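Local coordinates for protein Mannose/sialic acid-binding lectin (Polygonatum cyrtonema, PDB 3A0D) that probably binds carbohydrates, mannose among them, as a bulb-type lectin, at residues Leu4-Ser9 with Glu82-Leu87. Numbering follows the deposited sequence.
Sequences LSSPNS and EDHYVL. With MMA (methyl alpha-D-mannopyranoside), chain B; SO4 (sulfate ion), chain D.
The hydroxyl of S6 stands in for a backbone carbonyl: its OG accepts the N-H of Y85 at 2.8 Å in a nearly straight bond (175° at the hydrogen). A chi1 of 65° brings OG to this N-H, just before strand 86-89, and a second bond, to N59 OD1, holds it. The backbone of S6 answers with N to Y85 O at 2.9 Å, the donor tilted 34° from the carbonyl plane. The two serine bonds thus carry the pairing one residue beyond the regular antiparallel strands, where L4 and L87 form a hydrogen-bonded pair. Their side chains share one face of the sheet, the CB atoms 4.2 Å apart. S5 and V86, a non-hydrogen-bonded pair, occupy the other face; V86 CG2 comes 3.5 Å from S5 OG, which itself bonds to Q90 of the second subunit. Over one face of the H84 ring, O1 of the methyl mannoside sits 3.5 Å above the plane, offset toward the rim; at the edge NE2 donates to O4 of a sulfate, probably from the crystallisation liquor, at 2.7 Å, and S6 O approaches in plane. One water donates to both S6 O and Y85 O and also meets mannoside O3 at 2.7 Å. The sugar, also hydrogen-bonded to Q90, D92, N94 and Y98 of the second subunit, therefore lies at the subunit interface, bordered by this strand junction of the bulb-type lectin (beta-prism II) domain. Within this chain, 86-89 is the middle strand of an antiparallel sheet, between 3-5 and 95-104. The L87 side chain packs on V95 and I97 of strand 95-104 and on L55 of strand 54-57, and Y85 and S6 lie against L57, while Y98 of the second subunit packs on S5 and V86.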
loop_
_atom_site.group_PDB
_atom_site.type_symbol
_atom_site.label_atom_id
_atom_site.label_comp_id
_atom_site.label_asym_id
_atom_site.label_seq_id
_atom_site.Cartn_x
_atom_site.Cartn_y
_atom_site.Cartn_z
ATOM N N LEU A 4 4.152 -0.595 -3.921
ATOM C CA LEU A 4 5.246 0.083 -4.598
ATOM C C LEU A 4 4.909 1.565 -4.546
ATOM O O LEU A 4 3.875 1.995 -5.062
ATOM C CB LEU A 4 5.359 -0.364 -6.059
ATOM C CG LEU A 4 6.397 0.398 -6.899
ATOM C CD1 LEU A 4 7.814 0.077 -6.415
ATOM C CD2 LEU A 4 6.251 0.006 -8.356
ATOM N N SER A 5 5.779 2.345 -3.917
ATOM C CA SER A 5 5.548 3.776 -3.792
ATOM C C SER A 5 6.358 4.577 -4.798
ATOM O O SER A 5 7.526 4.277 -5.051
ATOM C CB SER A 5 5.893 4.234 -2.373
ATOM O OG SER A 5 5.073 3.584 -1.420
ATOM N N SER A 6 5.730 5.593 -5.378
ATOM C CA SER A 6 6.413 6.444 -6.339
ATOM C C SER A 6 7.580 7.085 -5.599
ATOM O O SER A 6 7.498 7.338 -4.395
ATOM C CB SER A 6 5.470 7.532 -6.859
ATOM O OG SER A 6 5.093 8.422 -5.820
ATOM N N PRO A 7 8.676 7.382 -6.310
ATOM C CA PRO A 7 8.901 7.166 -7.743
ATOM C C PRO A 7 9.660 5.872 -8.018
ATOM O O PRO A 7 10.287 5.724 -9.068
ATOM C CB PRO A 7 9.724 8.382 -8.124
ATOM C CG PRO A 7 10.659 8.483 -6.939
ATOM C CD PRO A 7 9.742 8.226 -5.736
ATOM N N ASN A 8 9.587 4.937 -7.079
ATOM C CA ASN A 8 10.306 3.671 -7.194
ATOM C C ASN A 8 9.841 2.703 -8.268
ATOM O O ASN A 8 8.757 2.843 -8.832
ATOM C CB ASN A 8 10.318 2.982 -5.832
ATOM C CG ASN A 8 10.826 3.898 -4.745
ATOM O OD1 ASN A 8 11.872 4.527 -4.903
ATOM N ND2 ASN A 8 10.089 3.991 -3.640
ATOM N N SER A 9 10.684 1.710 -8.536
ATOM C CA SER A 9 10.401 0.707 -9.551
ATOM C C SER A 9 10.422 -0.720 -9.020
ATOM O O SER A 9 11.058 -1.015 -8.012
ATOM C CB SER A 9 11.428 0.808 -10.687
ATOM O OG SER A 9 11.360 2.062 -11.339
ATOM N N GLU A 82 1.423 16.621 -9.212
ATOM C CA GLU A 82 2.758 16.222 -8.788
ATOM C C GLU A 82 2.737 16.085 -7.265
ATOM O O GLU A 82 2.378 17.025 -6.557
ATOM C CB GLU A 82 3.764 17.295 -9.209
ATOM C CG GLU A 82 5.222 16.915 -9.046
ATOM C CD GLU A 82 5.589 15.656 -9.807
ATOM O OE1 GLU A 82 5.045 15.440 -10.916
ATOM O OE2 GLU A 82 6.434 14.890 -9.299
ATOM N N ASP A 83 3.116 14.912 -6.767
ATOM C CA ASP A 83 3.120 14.654 -5.329
ATOM C C ASP A 83 3.777 13.291 -5.094
ATOM O O ASP A 83 4.951 13.097 -5.408
ATOM C CB ASP A 83 1.675 14.644 -4.814
ATOM C CG ASP A 83 1.590 14.835 -3.315
ATOM O OD1 ASP A 83 1.031 13.955 -2.623
ATOM O OD2 ASP A 83 2.085 15.872 -2.829
ATOM N N HIS A 84 3.016 12.358 -4.533
ATOM C CA HIS A 84 3.492 10.998 -4.291
ATOM C C HIS A 84 2.308 10.043 -4.331
ATOM O O HIS A 84 1.213 10.372 -3.871
ATOM C CB HIS A 84 4.213 10.884 -2.945
ATOM C CG HIS A 84 5.612 11.415 -2.967
ATOM N ND1 HIS A 84 5.921 12.715 -2.629
ATOM C CD2 HIS A 84 6.778 10.837 -3.343
ATOM C CE1 HIS A 84 7.215 12.916 -2.799
ATOM N NE2 HIS A 84 7.759 11.792 -3.234
ATOM N N TYR A 85 2.529 8.863 -4.895
ATOM C CA TYR A 85 1.470 7.870 -5.015
ATOM C C TYR A 85 1.964 6.488 -4.624
ATOM O O TYR A 85 3.151 6.290 -4.361
ATOM C CB TYR A 85 0.945 7.836 -6.453
ATOM C CG TYR A 85 0.356 9.152 -6.915
ATOM C CD1 TYR A 85 1.173 10.250 -7.186
ATOM C CD2 TYR A 85 -1.023 9.310 -7.041
ATOM C CE1 TYR A 85 0.630 11.474 -7.565
ATOM C CE2 TYR A 85 -1.576 10.524 -7.418
ATOM C CZ TYR A 85 -0.746 11.603 -7.676
ATOM O OH TYR A 85 -1.301 12.815 -8.019
ATOM N N VAL A 86 1.043 5.536 -4.589
ATOM C CA VAL A 86 1.381 4.168 -4.234
ATOM C C VAL A 86 0.562 3.188 -5.070
ATOM O O VAL A 86 -0.588 3.467 -5.423
ATOM C CB VAL A 86 1.110 3.895 -2.728
ATOM C CG1 VAL A 86 -0.389 3.837 -2.468
ATOM C CG2 VAL A 86 1.785 2.602 -2.296
ATOM N N LEU A 87 1.183 2.061 -5.402
ATOM C CA LEU A 87 0.543 0.992 -6.160
ATOM C C LEU A 87 0.394 -0.132 -5.143
ATOM O O LEU A 87 1.360 -0.491 -4.473
ATOM C CB LEU A 87 1.439 0.522 -7.304
ATOM C CG LEU A 87 0.931 -0.748 -7.995
ATOM C CD1 LEU A 87 -0.377 -0.443 -8.725
ATOM C CD2 LEU A 87 1.984 -1.269 -8.954
HETATM C C1 MMA B . 8.260 11.109 1.534
HETATM C C2 MMA B . 8.182 9.641 1.029
HETATM C C3 MMA B . 6.942 9.496 0.122
HETATM C C4 MMA B . 5.695 9.848 0.949
HETATM C C5 MMA B . 5.833 11.295 1.461
HETATM C C6 MMA B . 4.602 11.642 2.314
HETATM C C7 MMA B . 8.519 13.366 0.895
HETATM O O1 MMA B . 8.419 12.011 0.409
HETATM O O2 MMA B . 8.043 8.756 2.155
HETATM O O3 MMA B . 6.845 8.144 -0.345
HETATM O O4 MMA B . 4.532 9.735 0.127
HETATM O O5 MMA B . 7.032 11.424 2.286
HETATM O O6 MMA B . 4.710 12.976 2.809
HETATM S S SO4 D . 11.011 12.358 -4.210
HETATM O O1 SO4 D . 10.633 12.898 -2.889
HETATM O O2 SO4 D . 10.946 13.438 -5.214
HETATM O O3 SO4 D . 12.383 11.821 -4.149
HETATM O O4 SO4 D . 10.086 11.275 -4.586
HETATM O O HOH W 1 5.416 7.673 -2.645
#